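Alkane monooxygenase (Geobacillus thermodenitrificans, PDB 3B9O) belongs to the luciferase-like monooxygenase family, has a TIM-barrel fold and binds flavin mononucleotide (FMN) in a pocket. Local coordinates at residues H6-E11 with F51-L56; L45-K50 with Y94-L99; Y109-G114 with F206-P211; G174-N179 with C214-Q219. All coordinates share one frame; numbering follows the deposited sequence.

Interaction 1. Residues H6-E11 with F51-L56; sequences HINAFE and FDALFL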
loop_
_atom_site.group_PDB
_atom_site.type_symbol
_atom_site.label_atom_id
_atom_site.label_comp_id
_atom_site.label_asym_id
_atom_site.label_seq_id
_atom_site.Cartn_x
_atom_site.Cartn_y
_atom_site.Cartn_z
ATOM N N HIS A 6 7.081 9.540 8.221
ATOM C CA HIS A 6 7.178 8.898 6.903
ATOM C C HIS A 6 5.958 9.270 6.026
ATOM O O HIS A 6 4.816 9.209 6.467
ATOM C CB HIS A 6 7.353 7.371 7.032
ATOM C CG HIS A 6 8.580 6.954 7.792
ATOM N ND1 HIS A 6 9.823 6.820 7.198
ATOM C CD2 HIS A 6 8.741 6.583 9.084
ATOM C CE1 HIS A 6 10.702 6.436 8.108
ATOM N NE2 HIS A 6 10.073 6.288 9.260
ATOM N N ILE A 7 6.185 9.682 4.783
ATOM C CA ILE A 7 5.068 10.006 3.921
ATOM C C ILE A 7 5.152 9.244 2.606
ATOM O O ILE A 7 6.167 9.326 1.893
ATOM C CB ILE A 7 4.933 11.531 3.695
ATOM C CG1 ILE A 7 4.551 12.231 5.027
ATOM C CG2 ILE A 7 3.848 11.842 2.661
ATOM C CD1 ILE A 7 4.769 13.688 5.040
ATOM N N ASN A 8 4.081 8.514 2.303
ATOM C CA ASN A 8 3.900 7.841 1.018
ATOM C C ASN A 8 2.820 8.519 0.168
ATOM O O ASN A 8 1.819 9.008 0.705
ATOM C CB ASN A 8 3.455 6.400 1.219
ATOM C CG ASN A 8 4.438 5.578 2.003
ATOM O OD1 ASN A 8 5.636 5.874 2.045
ATOM N ND2 ASN A 8 3.935 4.514 2.625
ATOM N N ALA A 9 3.015 8.498 -1.142
ATOM C CA ALA A 9 2.049 8.991 -2.113
ATOM C C ALA A 9 1.132 7.841 -2.462
ATOM O O ALA A 9 1.599 6.798 -2.914
ATOM C CB ALA A 9 2.790 9.481 -3.329
ATOM N N PHE A 10 -0.159 7.999 -2.218
ATOM C CA PHE A 10 -1.130 6.933 -2.468
ATOM C C PHE A 10 -1.657 7.005 -3.907
ATOM O O PHE A 10 -2.229 8.026 -4.357
ATOM C CB PHE A 10 -2.290 7.006 -1.482
ATOM C CG PHE A 10 -3.118 5.770 -1.403
ATOM C CD1 PHE A 10 -2.531 4.510 -1.389
ATOM C CD2 PHE A 10 -4.511 5.867 -1.293
ATOM C CE1 PHE A 10 -3.310 3.360 -1.297
ATOM C CE2 PHE A 10 -5.297 4.704 -1.170
ATOM C CZ PHE A 10 -4.707 3.473 -1.157
ATOM N N GLU A 11 -1.488 5.904 -4.624
ATOM C CA GLU A 11 -1.767 5.920 -6.067
ATOM C C GLU A 11 -2.338 4.578 -6.521
ATOM O O GLU A 11 -2.346 3.611 -5.773
ATOM C CB GLU A 11 -0.438 6.277 -6.791
ATOM C CG GLU A 11 -0.453 6.611 -8.252
ATOM C CD GLU A 11 -1.560 7.596 -8.713
ATOM O OE1 GLU A 11 -2.706 7.169 -8.846
ATOM O OE2 GLU A 11 -1.274 8.758 -9.004
ATOM N N PHE A 51 9.435 12.388 -0.568
ATOM C CA PHE A 51 8.538 11.323 -0.131
ATOM C C PHE A 51 9.311 10.016 0.128
ATOM O O PHE A 51 10.201 9.705 -0.623
ATOM C CB PHE A 51 7.475 11.061 -1.220
ATOM C CG PHE A 51 6.233 11.928 -1.097
ATOM C CD1 PHE A 51 6.321 13.322 -1.154
ATOM C CD2 PHE A 51 4.977 11.349 -0.954
ATOM C CE1 PHE A 51 5.171 14.119 -1.054
ATOM C CE2 PHE A 51 3.827 12.128 -0.889
ATOM C CZ PHE A 51 3.929 13.520 -0.949
ATOM N N ASP A 52 8.952 9.248 1.156
ATOM C CA ASP A 52 9.483 7.881 1.299
ATOM C C ASP A 52 9.207 7.007 0.064
ATOM O O ASP A 52 10.112 6.336 -0.463
ATOM C CB ASP A 52 8.835 7.127 2.457
ATOM C CG ASP A 52 9.305 7.589 3.833
ATOM O OD1 ASP A 52 9.398 8.808 4.055
ATOM O OD2 ASP A 52 9.474 6.735 4.723
ATOM N N ALA A 53 7.946 6.969 -0.347
ATOM C CA ALA A 53 7.549 5.982 -1.365
ATOM C C ALA A 53 6.307 6.385 -2.144
ATOM O O ALA A 53 5.517 7.273 -1.717
ATOM C CB ALA A 53 7.364 4.583 -0.711
ATOM N N LEU A 54 6.151 5.721 -3.284
ATOM C CA LEU A 54 4.913 5.691 -4.034
ATOM C C LEU A 54 4.235 4.391 -3.653
ATOM O O LEU A 54 4.832 3.324 -3.847
ATOM C CB LEU A 54 5.251 5.644 -5.522
ATOM C CG LEU A 54 4.233 6.068 -6.588
ATOM C CD1 LEU A 54 4.103 5.142 -7.717
ATOM C CD2 LEU A 54 2.925 6.764 -6.166
ATOM N N PHE A 55 3.004 4.471 -3.132
ATOM C CA PHE A 55 2.274 3.281 -2.658
ATOM C C PHE A 55 1.153 3.013 -3.658
ATOM O O PHE A 55 0.229 3.821 -3.804
ATOM C CB PHE A 55 1.727 3.519 -1.219
ATOM C CG PHE A 55 1.063 2.308 -0.578
ATOM C CD1 PHE A 55 1.562 1.781 0.607
ATOM C CD2 PHE A 55 -0.066 1.714 -1.131
ATOM C CE1 PHE A 55 0.941 0.660 1.236
ATOM C CE2 PHE A 55 -0.682 0.565 -0.522
ATOM C CZ PHE A 55 -0.182 0.062 0.664
ATOM N N LEU A 56 1.268 1.910 -4.379
ATOM C CA LEU A 56 0.292 1.584 -5.429
ATOM C C LEU A 56 -0.700 0.532 -4.925
ATOM O O LEU A 56 -0.314 -0.595 -4.586
ATOM C CB LEU A 56 1.005 1.094 -6.696
ATOM C CG LEU A 56 1.739 2.189 -7.454
ATOM C CD1 LEU A 56 2.962 1.568 -8.172
ATOM C CD2 LEU A 56 0.771 2.868 -8.391
HETATM O O HOH W 1 7.346 4.836 3.953
#

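Interaction 2. Residues L45-K50 with Y94-L99; sequences LLEKGK and YVTKHL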
loop_
_atom_site.group_PDB
_atom_site.type_symbol
_atom_site.label_atom_id
_atom_site.label_comp_id
_atom_site.label_asym_id
_atom_site.label_seq_id
_atom_site.Cartn_x
_atom_site.Cartn_y
_atom_site.Cartn_z
ATOM N N LEU A 45 8.604 14.169 -9.304
ATOM C CA LEU A 45 7.920 15.104 -8.368
ATOM C C LEU A 45 8.058 14.604 -6.908
ATOM O O LEU A 45 8.444 15.369 -6.001
ATOM C CB LEU A 45 6.440 15.296 -8.756
ATOM C CG LEU A 45 5.598 16.019 -7.690
ATOM C CD1 LEU A 45 6.042 17.477 -7.561
ATOM C CD2 LEU A 45 4.123 15.932 -8.068
ATOM N N LEU A 46 7.754 13.326 -6.664
ATOM C CA LEU A 46 7.717 12.805 -5.290
ATOM C C LEU A 46 9.113 12.824 -4.665
ATOM O O LEU A 46 9.263 13.069 -3.468
ATOM C CB LEU A 46 7.118 11.374 -5.251
ATOM C CG LEU A 46 5.649 11.353 -5.717
ATOM C CD1 LEU A 46 5.093 9.944 -5.633
ATOM C CD2 LEU A 46 4.765 12.326 -4.916
ATOM N N GLU A 47 10.123 12.509 -5.474
ATOM C CA GLU A 47 11.501 12.542 -4.994
ATOM C C GLU A 47 11.934 13.973 -4.691
ATOM O O GLU A 47 12.577 14.199 -3.681
ATOM C CB GLU A 47 12.446 11.867 -5.989
ATOM C CG GLU A 47 13.881 11.865 -5.517
ATOM C CD GLU A 47 14.650 10.670 -6.018
ATOM O OE1 GLU A 47 15.462 10.816 -6.959
ATOM O OE2 GLU A 47 14.425 9.593 -5.488
ATOM N N LYS A 48 11.561 14.935 -5.550
ATOM C CA LYS A 48 11.731 16.353 -5.238
ATOM C C LYS A 48 11.100 16.716 -3.857
ATOM O O LYS A 48 11.729 17.421 -3.058
ATOM C CB LYS A 48 11.227 17.258 -6.395
ATOM C CG LYS A 48 10.929 18.696 -5.985
ATOM C CD LYS A 48 10.228 19.515 -7.137
ATOM C CE LYS A 48 9.074 20.415 -6.589
ATOM N NZ LYS A 48 8.656 21.544 -7.557
ATOM N N GLY A 49 9.885 16.238 -3.578
ATOM C CA GLY A 49 9.260 16.431 -2.268
ATOM C C GLY A 49 9.736 15.555 -1.119
ATOM O O GLY A 49 9.120 15.563 -0.047
ATOM N N LYS A 50 10.796 14.768 -1.349
ATOM C CA LYS A 50 11.408 13.832 -0.357
ATOM C C LYS A 50 10.476 12.740 0.183
ATOM O O LYS A 50 10.717 12.219 1.276
ATOM C CB LYS A 50 12.110 14.569 0.826
ATOM C CG LYS A 50 12.872 15.810 0.401
ATOM C CD LYS A 50 14.111 15.467 -0.391
ATOM C CE LYS A 50 14.759 16.758 -0.904
ATOM N NZ LYS A 50 15.972 16.418 -1.679
ATOM N N TYR A 94 14.115 4.189 -12.605
ATOM C CA TYR A 94 15.201 4.714 -13.480
ATOM C C TYR A 94 15.416 6.208 -13.247
ATOM O O TYR A 94 16.563 6.642 -13.181
ATOM C CB TYR A 94 14.970 4.432 -14.989
ATOM C CG TYR A 94 15.996 5.086 -15.929
ATOM C CD1 TYR A 94 17.326 4.637 -15.977
ATOM C CD2 TYR A 94 15.636 6.148 -16.750
ATOM C CE1 TYR A 94 18.279 5.251 -16.838
ATOM C CE2 TYR A 94 16.542 6.752 -17.622
ATOM C CZ TYR A 94 17.870 6.310 -17.662
ATOM O OH TYR A 94 18.782 6.918 -18.520
ATOM N N VAL A 95 14.329 6.965 -13.058
ATOM C CA VAL A 95 14.410 8.456 -12.932
ATOM C C VAL A 95 14.550 8.938 -11.499
ATOM O O VAL A 95 14.499 10.130 -11.247
ATOM C CB VAL A 95 13.195 9.166 -13.602
ATOM C CG1 VAL A 95 13.120 8.790 -15.085
ATOM C CG2 VAL A 95 11.850 8.787 -12.886
ATOM N N THR A 96 14.708 8.009 -10.546
ATOM C CA THR A 96 14.857 8.384 -9.134
ATOM C C THR A 96 16.024 7.667 -8.428
ATOM O O THR A 96 16.447 6.590 -8.849
ATOM C CB THR A 96 13.525 8.121 -8.331
ATOM O OG1 THR A 96 13.184 6.732 -8.452
ATOM C CG2 THR A 96 12.359 8.966 -8.859
ATOM N N LYS A 97 16.554 8.299 -7.364
ATOM C CA LYS A 97 17.671 7.766 -6.610
ATOM C C LYS A 97 17.277 7.072 -5.304
ATOM O O LYS A 97 17.917 6.110 -4.909
ATOM C CB LYS A 97 18.670 8.895 -6.311
ATOM C CG LYS A 97 19.923 8.431 -5.635
ATOM C CD LYS A 97 20.864 9.609 -5.377
ATOM C CE LYS A 97 22.107 9.180 -4.596
ATOM N NZ LYS A 97 22.958 10.401 -4.347
ATOM N N HIS A 98 16.258 7.606 -4.625
ATOM C CA HIS A 98 15.887 7.208 -3.266
ATOM C C HIS A 98 14.442 6.806 -3.095
ATOM O O HIS A 98 14.144 6.000 -2.222
ATOM C CB HIS A 98 16.093 8.393 -2.331
ATOM C CG HIS A 98 17.511 8.810 -2.203
ATOM N ND1 HIS A 98 18.452 8.016 -1.587
ATOM C CD2 HIS A 98 18.152 9.946 -2.588
ATOM C CE1 HIS A 98 19.625 8.628 -1.623
ATOM N NE2 HIS A 98 19.466 9.808 -2.199
ATOM N N LEU A 99 13.545 7.400 -3.887
ATOM C CA LEU A 99 12.129 7.070 -3.814
ATOM C C LEU A 99 11.916 5.542 -3.883
ATOM O O LEU A 99 12.476 4.863 -4.770
ATOM C CB LEU A 99 11.344 7.789 -4.911
ATOM C CG LEU A 99 9.795 7.636 -4.868
ATOM C CD1 LEU A 99 9.119 8.472 -3.704
ATOM C CD2 LEU A 99 9.182 8.028 -6.207
HETATM O O HOH W 2 14.359 12.164 -9.195
#

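Interaction 3. Residues Y109-G114 with F206-P211; sequences YEHPYG and FEVPGP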
loop_
_atom_site.group_PDB
_atom_site.type_symbol
_atom_site.label_atom_id
_atom_site.label_comp_id
_atom_site.label_asym_id
_atom_site.label_seq_id
_atom_site.Cartn_x
_atom_site.Cartn_y
_atom_site.Cartn_z
ATOM N N TYR A 109 -4.522 -15.529 -6.028
ATOM C CA TYR A 109 -4.691 -16.020 -7.417
ATOM C C TYR A 109 -3.432 -16.606 -8.062
ATOM O O TYR A 109 -3.460 -17.730 -8.559
ATOM C CB TYR A 109 -5.363 -14.935 -8.317
ATOM C CG TYR A 109 -6.635 -14.402 -7.696
ATOM C CD1 TYR A 109 -7.761 -15.233 -7.549
ATOM C CD2 TYR A 109 -6.698 -13.100 -7.191
ATOM C CE1 TYR A 109 -8.924 -14.775 -6.932
ATOM C CE2 TYR A 109 -7.865 -12.620 -6.571
ATOM C CZ TYR A 109 -8.962 -13.475 -6.442
ATOM O OH TYR A 109 -10.107 -13.018 -5.839
ATOM N N GLU A 110 -2.319 -15.882 -8.018
ATOM C CA GLU A 110 -1.151 -16.266 -8.820
ATOM C C GLU A 110 -0.044 -16.921 -7.966
ATOM O O GLU A 110 0.169 -16.526 -6.806
ATOM C CB GLU A 110 -0.629 -15.049 -9.608
ATOM C CG GLU A 110 -1.699 -14.294 -10.470
ATOM C CD GLU A 110 -1.169 -12.959 -11.002
ATOM O OE1 GLU A 110 -1.811 -11.876 -10.786
ATOM O OE2 GLU A 110 -0.072 -12.997 -11.613
ATOM N N HIS A 111 0.669 -17.884 -8.545
ATOM C CA HIS A 111 1.577 -18.752 -7.788
ATOM C C HIS A 111 2.746 -17.979 -7.201
ATOM O O HIS A 111 3.321 -17.105 -7.876
ATOM C CB HIS A 111 2.071 -19.923 -8.670
ATOM C CG HIS A 111 2.808 -20.983 -7.904
ATOM N ND1 HIS A 111 2.198 -22.142 -7.463
ATOM C CD2 HIS A 111 4.082 -21.035 -7.453
ATOM C CE1 HIS A 111 3.075 -22.877 -6.797
ATOM N NE2 HIS A 111 4.227 -22.223 -6.768
ATOM N N PRO A 112 3.123 -18.288 -5.948
ATOM C CA PRO A 112 4.273 -17.614 -5.331
ATOM C C PRO A 112 5.627 -17.734 -6.039
ATOM O O PRO A 112 6.465 -16.874 -5.829
ATOM C CB PRO A 112 4.344 -18.248 -3.912
ATOM C CG PRO A 112 3.585 -19.548 -4.073
ATOM C CD PRO A 112 2.478 -19.224 -4.997
ATOM N N TYR A 113 5.852 -18.780 -6.834
ATOM C CA TYR A 113 7.190 -18.982 -7.424
ATOM C C TYR A 113 7.453 -17.892 -8.455
ATOM O O TYR A 113 8.574 -17.385 -8.518
ATOM C CB TYR A 113 7.322 -20.356 -8.073
ATOM C CG TYR A 113 8.734 -20.791 -8.402
ATOM C CD1 TYR A 113 9.618 -21.199 -7.395
ATOM C CD2 TYR A 113 9.159 -20.852 -9.716
ATOM C CE1 TYR A 113 10.891 -21.640 -7.707
ATOM C CE2 TYR A 113 10.437 -21.327 -10.050
ATOM C CZ TYR A 113 11.280 -21.723 -9.047
ATOM O OH TYR A 113 12.542 -22.150 -9.345
ATOM N N GLY A 114 6.404 -17.523 -9.198
ATOM C CA GLY A 114 6.485 -16.464 -10.214
ATOM C C GLY A 114 6.581 -15.087 -9.563
ATOM O O GLY A 114 7.381 -14.243 -9.995
ATOM N N PHE A 206 0.627 -25.281 -1.104
ATOM C CA PHE A 206 1.768 -25.279 -2.025
ATOM C C PHE A 206 2.746 -26.410 -1.824
ATOM O O PHE A 206 3.011 -26.851 -0.698
ATOM C CB PHE A 206 2.513 -23.929 -1.893
ATOM C CG PHE A 206 1.645 -22.750 -2.191
ATOM C CD1 PHE A 206 1.329 -21.834 -1.198
ATOM C CD2 PHE A 206 1.139 -22.570 -3.487
ATOM C CE1 PHE A 206 0.516 -20.739 -1.481
ATOM C CE2 PHE A 206 0.334 -21.498 -3.792
ATOM C CZ PHE A 206 0.007 -20.574 -2.785
ATOM N N GLU A 207 3.341 -26.818 -2.927
ATOM C CA GLU A 207 4.445 -27.747 -2.943
ATOM C C GLU A 207 5.508 -27.144 -3.871
ATOM O O GLU A 207 5.308 -27.068 -5.092
ATOM C CB GLU A 207 3.969 -29.113 -3.476
ATOM C CG GLU A 207 5.014 -30.229 -3.328
ATOM C CD GLU A 207 5.067 -30.745 -1.900
ATOM O OE1 GLU A 207 4.011 -30.793 -1.219
ATOM O OE2 GLU A 207 6.171 -31.110 -1.447
ATOM N N VAL A 208 6.614 -26.701 -3.284
ATOM C CA VAL A 208 7.658 -25.949 -4.003
ATOM C C VAL A 208 9.028 -26.445 -3.575
ATOM O O VAL A 208 9.563 -26.008 -2.567
ATOM C CB VAL A 208 7.557 -24.406 -3.778
ATOM C CG1 VAL A 208 8.682 -23.659 -4.540
ATOM C CG2 VAL A 208 6.196 -23.900 -4.193
ATOM N N PRO A 209 9.588 -27.390 -4.337
ATOM C CA PRO A 209 10.949 -27.894 -4.051
ATOM C C PRO A 209 12.050 -26.832 -4.119
ATOM O O PRO A 209 13.036 -26.936 -3.399
ATOM C CB PRO A 209 11.170 -29.014 -5.079
ATOM C CG PRO A 209 10.021 -28.936 -6.057
ATOM C CD PRO A 209 8.925 -28.078 -5.458
ATOM N N GLY A 210 11.877 -25.775 -4.920
ATOM C CA GLY A 210 12.944 -24.755 -5.008
ATOM C C GLY A 210 13.935 -25.338 -5.987
ATOM O O GLY A 210 13.605 -26.345 -6.673
ATOM N N PRO A 211 15.135 -24.740 -6.112
ATOM C CA PRO A 211 15.630 -23.515 -5.474
ATOM C C PRO A 211 14.961 -22.278 -6.114
ATOM O O PRO A 211 14.209 -22.393 -7.111
ATOM C CB PRO A 211 17.122 -23.537 -5.797
ATOM C CG PRO A 211 17.195 -24.298 -7.090
ATOM C CD PRO A 211 16.125 -25.325 -7.033
#

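Interaction 4. Residues G174-N179 with C214-Q219; sequences GSWEDN and CEPSPQ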
loop_
_atom_site.group_PDB
_atom_site.type_symbol
_atom_site.label_atom_id
_atom_site.label_comp_id
_atom_site.label_asym_id
_atom_site.label_seq_id
_atom_site.Cartn_x
_atom_site.Cartn_y
_atom_site.Cartn_z
ATOM N N GLY A 174 16.386 -18.075 2.198
ATOM C CA GLY A 174 17.052 -19.362 2.483
ATOM C C GLY A 174 17.635 -20.160 1.309
ATOM O O GLY A 174 18.505 -21.042 1.489
ATOM N N SER A 175 17.152 -19.906 0.107
ATOM C CA SER A 175 17.560 -20.744 -0.998
ATOM C C SER A 175 19.023 -20.539 -1.411
ATOM O O SER A 175 19.779 -21.513 -1.567
ATOM C CB SER A 175 16.592 -20.572 -2.145
ATOM O OG SER A 175 16.972 -21.349 -3.264
ATOM N N TRP A 176 19.432 -19.292 -1.598
ATOM C CA TRP A 176 20.807 -18.967 -1.968
ATOM C C TRP A 176 21.424 -18.321 -0.748
ATOM O O TRP A 176 20.825 -17.416 -0.189
ATOM C CB TRP A 176 20.862 -17.931 -3.101
ATOM C CG TRP A 176 20.323 -18.407 -4.433
ATOM C CD1 TRP A 176 19.112 -19.054 -4.659
ATOM C CD2 TRP A 176 20.953 -18.294 -5.705
ATOM N NE1 TRP A 176 18.995 -19.350 -5.980
ATOM C CE2 TRP A 176 20.094 -18.869 -6.647
ATOM C CE3 TRP A 176 22.170 -17.738 -6.150
ATOM C CZ2 TRP A 176 20.405 -18.915 -8.020
ATOM C CZ3 TRP A 176 22.473 -17.786 -7.509
ATOM C CH2 TRP A 176 21.601 -18.376 -8.427
ATOM N N GLU A 177 22.632 -18.751 -0.395
ATOM C CA GLU A 177 23.393 -18.194 0.707
ATOM C C GLU A 177 23.957 -16.814 0.324
ATOM O O GLU A 177 24.101 -16.503 -0.865
ATOM C CB GLU A 177 24.521 -19.163 1.084
ATOM C CG GLU A 177 24.005 -20.556 1.516
ATOM C CD GLU A 177 25.108 -21.476 2.050
ATOM O OE1 GLU A 177 25.006 -22.714 1.811
ATOM O OE2 GLU A 177 26.069 -20.953 2.670
ATOM N N ASP A 178 24.252 -15.988 1.329
ATOM C CA ASP A 178 24.748 -14.621 1.107
ATOM C C ASP A 178 25.745 -14.387 -0.008
ATOM O O ASP A 178 25.551 -13.494 -0.856
ATOM C CB ASP A 178 25.257 -13.988 2.394
ATOM C CG ASP A 178 24.128 -13.549 3.289
ATOM O OD1 ASP A 178 24.442 -12.985 4.360
ATOM O OD2 ASP A 178 22.933 -13.759 2.925
ATOM N N ASN A 179 26.797 -15.190 0.008
ATOM C CA ASN A 179 27.907 -15.037 -0.905
ATOM C C ASN A 179 27.925 -16.185 -1.914
ATOM O O ASN A 179 28.995 -16.652 -2.291
ATOM C CB ASN A 179 29.209 -15.062 -0.086
ATOM C CG ASN A 179 29.271 -13.934 0.963
ATOM O OD1 ASN A 179 29.416 -14.192 2.174
ATOM N ND2 ASN A 179 29.198 -12.681 0.501
ATOM N N CYS A 214 16.549 -16.640 -8.553
ATOM C CA CYS A 214 17.305 -15.390 -8.465
ATOM C C CYS A 214 18.389 -15.402 -7.380
ATOM O O CYS A 214 18.278 -16.061 -6.329
ATOM C CB CYS A 214 16.340 -14.197 -8.215
ATOM S SG CYS A 214 14.844 -14.242 -9.179
ATOM N N GLU A 215 19.445 -14.655 -7.634
ATOM C CA GLU A 215 20.530 -14.521 -6.674
ATOM C C GLU A 215 20.114 -13.512 -5.613
ATOM O O GLU A 215 19.191 -12.715 -5.878
ATOM C CB GLU A 215 21.817 -14.103 -7.356
ATOM C CG GLU A 215 21.858 -12.602 -7.839
ATOM C CD GLU A 215 23.168 -12.318 -8.558
ATOM O OE1 GLU A 215 24.126 -11.960 -7.834
ATOM O OE2 GLU A 215 23.243 -12.469 -9.822
ATOM N N PRO A 216 20.761 -13.561 -4.412
ATOM C CA PRO A 216 20.456 -12.568 -3.347
ATOM C C PRO A 216 20.503 -11.091 -3.827
ATOM O O PRO A 216 21.457 -10.655 -4.505
ATOM C CB PRO A 216 21.500 -12.854 -2.254
ATOM C CG PRO A 216 21.840 -14.318 -2.434
ATOM C CD PRO A 216 21.744 -14.574 -3.961
ATOM N N SER A 217 19.438 -10.364 -3.478
ATOM C CA SER A 217 19.282 -8.964 -3.890
ATOM C C SER A 217 19.487 -8.131 -2.614
ATOM O O SER A 217 19.589 -8.756 -1.510
ATOM C CB SER A 217 17.911 -8.792 -4.508
ATOM O OG SER A 217 16.907 -9.056 -3.513
ATOM N N PRO A 218 19.575 -6.766 -2.715
ATOM C CA PRO A 218 19.932 -5.939 -1.539
ATOM C C PRO A 218 19.093 -6.159 -0.272
ATOM O O PRO A 218 19.649 -6.314 0.792
ATOM C CB PRO A 218 19.799 -4.491 -2.087
ATOM C CG PRO A 218 20.201 -4.666 -3.513
ATOM C CD PRO A 218 19.406 -5.891 -3.909
ATOM N N GLN A 219 17.773 -6.198 -0.403
ATOM C CA GLN A 219 16.871 -6.432 0.722
ATOM C C GLN A 219 16.522 -7.894 0.956
ATOM O O GLN A 219 15.993 -8.230 2.032
ATOM C CB GLN A 219 15.573 -5.682 0.481
ATOM C CG GLN A 219 15.733 -4.180 0.504
ATOM C CD GLN A 219 14.411 -3.437 0.417
ATOM O OE1 GLN A 219 13.674 -3.561 -0.558
ATOM N NE2 GLN A 219 14.148 -2.624 1.388
#

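Interaction 1. Residues H6-E11 with F51-L56
The ring of Phe-51 takes the CG2 methyl of Ile-7 over one face, a CH-pi contact 4.0 Å from CG2 to the ring centroid, and meets the backbone N of Ala-9 at its edge. The contact joins neighbouring parallel strands 6-12 and 53-57 of the TIM barrel, with Phe-51 just ahead of the second. Phe-10 and Phe-55 stand side by side on one face of the sheet; CD2 of Phe-55 sits at the edge of the Phe-10 ring, 3.6 Å from CE1, with the planes 60° apart. Phe-10 comes within about 5 Å of the FMN, and Phe-245 meets both Phe-10 and Phe-55 edge-to-face. Ala-9 and Leu-54 face helix 36-48, where small and branched apolar groups suit close packing. Between the strands run Ala-9 N to Ala-53 O, Phe-55 N to Ala-9 O (2.7 Å) and Glu-11 N to Phe-55 O, a parallel ladder. Asp-52, salt-bridged to Arg-404 through OD1, accepts a short, bent His-carboxylate hydrogen bond from His-6 ND1 (2.5 Å, 143° at hydrogen), its OD2 lying 17° out of the imidazole plane. Asn-8 ND2 bonds to Asn-376 OD1, and a water links Asn-8 OD1 to Asp-52 OD2.

Interaction 2. Residues L45-K50 with Y94-L99
A buttress between a helix end and a loop, this contact fixes the C-terminal end of helix 36-48 of the TIM barrel against the loop that leads from helix 89-94 into strand 100-106. Its chemistry is that of one carboxylate accepting from successive backbone N-H groups. Glu-47 has CG anti to the backbone N (chi1 -179°), and its carboxylate reaches into the loop at 96-99. There OE1 takes the N-H of Lys-97 on its syn side at 2.8 Å. OE2 is gripped twice: Leu-99 N, 2.9 Å from it, comes in nearly along the C-O direction, whereas His-98 N, at 2.8 Å, approaches on the syn side but 34° out of the carboxylate plane. All three bonds are nearly straight, with angles at hydrogen of 164° or more, and together they would be expected to stabilise the negative charge. Glutamate suits the place because it is long enough to span the gap and offers two acceptors to three successive backbone N-H groups. Beside the carboxylate, Leu-46 CB meets Leu-99 CD1 at 3.8 Å; Leu-46 also packs on Ala-9 and Leu-54, and Leu-99 on Phe-51. The helix itself closes in a Schellman motif, with Lys-50 at positive phi. The His-98 ring stacks on Tyr-407. A water donates to both Glu-47 OE1 and Val-95 O, at 2.8 Å from OE1.

Interaction 3. Residues Y109-G114 with F206-P211
Tyr-113, Phe-206 and Val-208 bury much of the surface here, with His-111 and Pro-112 close behind. Phe-206 and Pro-112 reach toward each other tip to tip: CG of the proline stands over the centre of the phenyl ring, 3.8 Å from its centroid and only 11° off the normal, a clean CH-pi contact, while Pro-112 CD comes to 3.3 Å from Phe-206 CE2. The compact, puckered pyrrolidine presents CG and CD, whose C-H bonds are slightly polarised, to the aromatic face. Phe-206 also turns an edge toward the face of the His-111 imidazole, in a T-shaped pair with the planes 80° apart. Tyr-113 CD1 touches Val-208 CG1 at 3.9 Å, and the phenol continues past the valine to its polar end. There OH donates to Pro-211 O at 2.8 Å, in the plane of the tyrosine ring and nearly in line with the carbonyl, so one residue serves both apolar and polar needs. Helix 154-174 packs on Pro-112 through Tyr-164 and Val-167, and on Phe-206 through Leu-160. The arrangement docks a short two-stranded antiparallel hairpin, 201-202 with 207-208, on the N-terminal turn of helix 112-125; the hairpin belongs to the insertion between TIM-barrel strands 130-135 and 223-227.

Interaction 4. Residues G174-N179 with C214-Q219
Trp-176 carries this contact, laying its indole over the backbone of Cys-214 and Glu-215. The two segments are loops on the periphery of the TIM barrel: the first leads from helix 154-174 into strand 181-184, and the second runs on toward strand 223-227. Just before the tryptophan, Ser-175 turns its OG to His-197 and His-212 and anchors the start of the loop. Trp-176 has CG anti to the carbonyl carbon (chi1 -66°), which starts the indole off toward residues 214-216, and one face of the ring system receives two groups. Cys-214 O stands above it, 3.4 Å from CE2 and offset toward the rim; Glu-215 CA meets the six-membered ring in a CH-pi contact, 3.9 Å from its centroid and 21° off the normal. The breadth of an indole suits it to cover two consecutive residues of a loop. Its NE1 is bonded to His-212 O, which helps fix the rotation of the ring. Glu-215 puts CB 3.7 Å from Trp-176 CZ3, then leads its carboxylate away to a salt bridge with Arg-183. Pro-216 crosses Trp-176 at about a right angle, and its CD packs 3.6 Å from Trp-176 CB.

Farther on, Glu-177 bonds through its carboxylate to His-197, while its backbone O lies 3.5 Å from Pro-216 CG. Asp-178 closes the walk: its OD2 is salt-bridged to Arg-220, whose NH2 also donates to Trp-176 O, so a single arginine braces the loop at two points.

In the fold
Interaction 1 is the core contact, wholly buried between barrel strands, and combines a backbone ladder with aromatic packing near the FMN. Interaction 2 adjoins it: helix 36-48 links the two strands of interaction 1 in a beta-alpha-beta crossover, and Leu-46 and Leu-99 pack onto that strand pair. It is partly buried, and a carboxylate grasps backbone N-H groups. Interactions 3 and 4 lie at the periphery of the barrel, centres about 17 Å apart, and meet where Pro-211 touches Ser-175. Both use prolines and aromatic faces to hold loop structure, but interaction 3, partly buried, adds a phenol-to-carbonyl bond, whereas interaction 4, a surface contact, has no hydrogen bond between its segments.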